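Local coordinates for protein reducing-end xylose-releasing exo-oligoxylanase Rex8A (Paenibacillus barcinonensis, PDB 6SUD) that hydrolyses short xylooligosaccharides from their reducing ends, releasing xylose as an exo-acting enzyme of glycoside hydrolase family 8 in xylan breakdown, at residues Glu130-Met135 with Tyr197-Phe202. The protein carries 1 engineered substitution. Sequence-based numbering, arbitrary orientation.
Sequences EEFFAM and YHLPHF. With XYP (beta-D-xylopyranose), chain K.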
loop_
_atom_site.group_PDB
_atom_site.type_symbol
_atom_site.label_atom_id
_atom_site.label_comp_id
_atom_site.label_asym_id
_atom_site.label_seq_id
_atom_site.Cartn_x
_atom_site.Cartn_y
_atom_site.Cartn_z
ATOM N N GLU A 130 -0.574 0.770 9.846
ATOM C CA GLU A 130 0.456 1.502 10.634
ATOM C C GLU A 130 1.595 1.990 9.726
ATOM O O GLU A 130 1.959 3.168 9.809
ATOM C CB GLU A 130 0.984 0.622 11.777
ATOM C CG GLU A 130 0.139 0.668 13.050
ATOM C CD GLU A 130 -1.250 0.043 13.005
ATOM O OE1 GLU A 130 -1.658 -0.435 11.942
ATOM O OE2 GLU A 130 -1.911 -0.004 14.043
ATOM N N GLU A 131 2.141 1.149 8.859
ATOM C CA GLU A 131 3.324 1.554 8.053
ATOM C C GLU A 131 2.941 2.621 7.015
ATOM O O GLU A 131 3.751 3.511 6.770
ATOM C CB GLU A 131 3.994 0.337 7.432
ATOM C CG GLU A 131 3.125 -0.397 6.450
ATOM C CD GLU A 131 3.786 -1.662 5.962
ATOM O OE1 GLU A 131 5.012 -1.785 6.148
ATOM O OE2 GLU A 131 3.065 -2.528 5.443
ATOM N N PHE A 132 1.731 2.599 6.451
ATOM C CA PHE A 132 1.297 3.696 5.544
ATOM C C PHE A 132 1.003 4.966 6.336
ATOM O O PHE A 132 1.307 6.045 5.818
ATOM C CB PHE A 132 0.068 3.340 4.712
ATOM C CG PHE A 132 0.389 2.801 3.343
ATOM C CD1 PHE A 132 0.762 1.478 3.182
ATOM C CD2 PHE A 132 0.247 3.587 2.205
ATOM C CE1 PHE A 132 1.046 0.966 1.925
ATOM C CE2 PHE A 132 0.515 3.069 0.945
ATOM C CZ PHE A 132 0.907 1.751 0.808
ATOM N N PHE A 133 0.366 4.864 7.503
ATOM C CA PHE A 133 0.086 6.059 8.337
ATOM C C PHE A 133 1.418 6.770 8.572
ATOM O O PHE A 133 1.550 7.972 8.297
ATOM C CB PHE A 133 -0.560 5.695 9.675
ATOM C CG PHE A 133 -2.050 5.449 9.699
ATOM C CD1 PHE A 133 -2.947 6.348 9.148
ATOM C CD2 PHE A 133 -2.565 4.360 10.384
ATOM C CE1 PHE A 133 -4.310 6.127 9.242
ATOM C CE2 PHE A 133 -3.938 4.134 10.471
ATOM C CZ PHE A 133 -4.806 5.035 9.906
ATOM N N ALA A 134 2.415 6.011 9.046
ATOM C CA ALA A 134 3.736 6.542 9.421
ATOM C C ALA A 134 4.379 7.212 8.198
ATOM O O ALA A 134 4.845 8.357 8.319
ATOM C CB ALA A 134 4.589 5.430 9.969
ATOM N N MET A 135 4.393 6.538 7.050
ATOM C CA MET A 135 5.030 7.095 5.831
ATOM C C MET A 135 4.283 8.356 5.385
ATOM O O MET A 135 4.938 9.356 5.060
ATOM C CB MET A 135 5.063 6.077 4.690
ATOM C CG MET A 135 5.912 6.520 3.507
ATOM S SD MET A 135 7.691 6.383 3.849
ATOM C CE MET A 135 8.120 8.031 4.398
ATOM N N TYR A 197 2.474 -6.745 2.567
ATOM C CA TYR A 197 2.762 -5.797 3.677
ATOM C C TYR A 197 4.215 -5.306 3.635
ATOM O O TYR A 197 4.527 -4.364 4.390
ATOM C CB TYR A 197 2.514 -6.469 5.030
ATOM C CG TYR A 197 1.079 -6.721 5.423
ATOM C CD1 TYR A 197 0.020 -6.621 4.537
ATOM C CD2 TYR A 197 0.787 -7.109 6.717
ATOM C CE1 TYR A 197 -1.284 -6.877 4.936
ATOM C CE2 TYR A 197 -0.508 -7.371 7.137
ATOM C CZ TYR A 197 -1.556 -7.259 6.240
ATOM O OH TYR A 197 -2.841 -7.507 6.656
ATOM N N HIS A 198 5.084 -5.928 2.832
ATOM C CA HIS A 198 6.544 -5.643 2.808
ATOM C C HIS A 198 6.839 -4.451 1.901
ATOM O O HIS A 198 6.699 -4.568 0.679
ATOM C CB HIS A 198 7.358 -6.877 2.399
ATOM C CG HIS A 198 7.303 -7.939 3.435
ATOM N ND1 HIS A 198 8.386 -8.251 4.251
ATOM C CD2 HIS A 198 6.262 -8.691 3.865
ATOM C CE1 HIS A 198 8.008 -9.199 5.089
ATOM N NE2 HIS A 198 6.713 -9.497 4.852
ATOM N N LEU A 199 7.281 -3.361 2.516
ATOM C CA LEU A 199 7.508 -2.068 1.834
ATOM C C LEU A 199 8.940 -1.639 2.101
ATOM O O LEU A 199 9.169 -0.661 2.815
ATOM C CB LEU A 199 6.527 -1.024 2.367
ATOM C CG LEU A 199 5.047 -1.380 2.333
ATOM C CD1 LEU A 199 4.266 -0.275 2.998
ATOM C CD2 LEU A 199 4.532 -1.590 0.923
ATOM N N PRO A 200 9.937 -2.342 1.532
ATOM C CA PRO A 200 11.345 -2.033 1.787
ATOM C C PRO A 200 11.686 -0.558 1.538
ATOM O O PRO A 200 12.499 -0.012 2.249
ATOM C CB PRO A 200 12.096 -2.986 0.838
ATOM C CG PRO A 200 11.034 -3.428 -0.151
ATOM C CD PRO A 200 9.784 -3.525 0.685
ATOM N N HIS A 201 11.074 0.029 0.517
ATOM C CA HIS A 201 11.228 1.456 0.153
ATOM C C HIS A 201 10.741 2.388 1.263
ATOM O O HIS A 201 11.365 3.464 1.422
ATOM C CB HIS A 201 10.549 1.748 -1.185
ATOM C CG HIS A 201 9.162 1.237 -1.335
ATOM N ND1 HIS A 201 8.829 -0.086 -1.129
ATOM C CD2 HIS A 201 8.038 1.843 -1.773
ATOM C CE1 HIS A 201 7.542 -0.250 -1.388
ATOM N NE2 HIS A 201 7.037 0.912 -1.781
ATOM N N PHE A 202 9.708 2.038 2.030
ATOM C CA PHE A 202 9.299 2.896 3.180
ATOM C C PHE A 202 10.310 2.699 4.315
ATOM O O PHE A 202 10.590 3.659 5.036
ATOM C CB PHE A 202 7.900 2.571 3.711
ATOM C CG PHE A 202 6.744 2.953 2.818
ATOM C CD1 PHE A 202 6.953 3.376 1.520
ATOM C CD2 PHE A 202 5.432 2.902 3.288
ATOM C CE1 PHE A 202 5.881 3.707 0.712
ATOM C CE2 PHE A 202 4.365 3.243 2.473
ATOM C CZ PHE A 202 4.593 3.636 1.190
HETATM O O1 XYP K . -9.184 -7.024 4.750
HETATM C C1 XYP K . -7.982 -6.444 5.305
HETATM C C2 XYP K . -6.821 -6.360 4.311
HETATM C C3 XYP K . -5.543 -5.859 4.972
HETATM C C4 XYP K . -5.900 -4.925 6.123
HETATM C C5 XYP K . -7.212 -4.217 5.802
HETATM O O2 XYP K . -6.592 -7.618 3.662
HETATM O O3 XYP K . -4.746 -5.226 3.956
HETATM O O4 XYP K . -6.048 -5.693 7.320
HETATM O O5 XYP K . -8.312 -5.124 5.736
#
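OE2 of Glu131 lies 2.6 Å from the carbonyl O of Tyr197 where helix 127-144 meets the turn before helix 200-209, close enough for two oxygens that the acid is probably protonated. OE1 of Glu131 is hydrogen-bonded to the hydroxyl of Tyr203, which also accepts the N-H of Leu199 and so links the two segments. Glu131 gets there with CG wedged between its own backbone N and carbonyl carbon (chi1 64°). Leu199, the N-cap residue of helix 200-209, lays CD1 against this carboxylate, 3.3 Å from CD of Glu131, and the same methyl touches CE1 of Phe132 at 3.6 Å. Farther along, Phe202 turns its edge to the face of Phe132 in a T-shaped pair, centroids 5.1 Å apart and planes at 69°. One face of Phe202 takes Met135, whose CG stands 3.6 Å from the ring centroid in a CH-pi contact, with SD over the same face at 4.1 Å. The phenol oxygen of Tyr197 lies in van der Waals contact with the bound xylose, 3.6 Å from its C3. Buried helix packing thus runs directly into the substrate-binding site of this family 8 glycosidase.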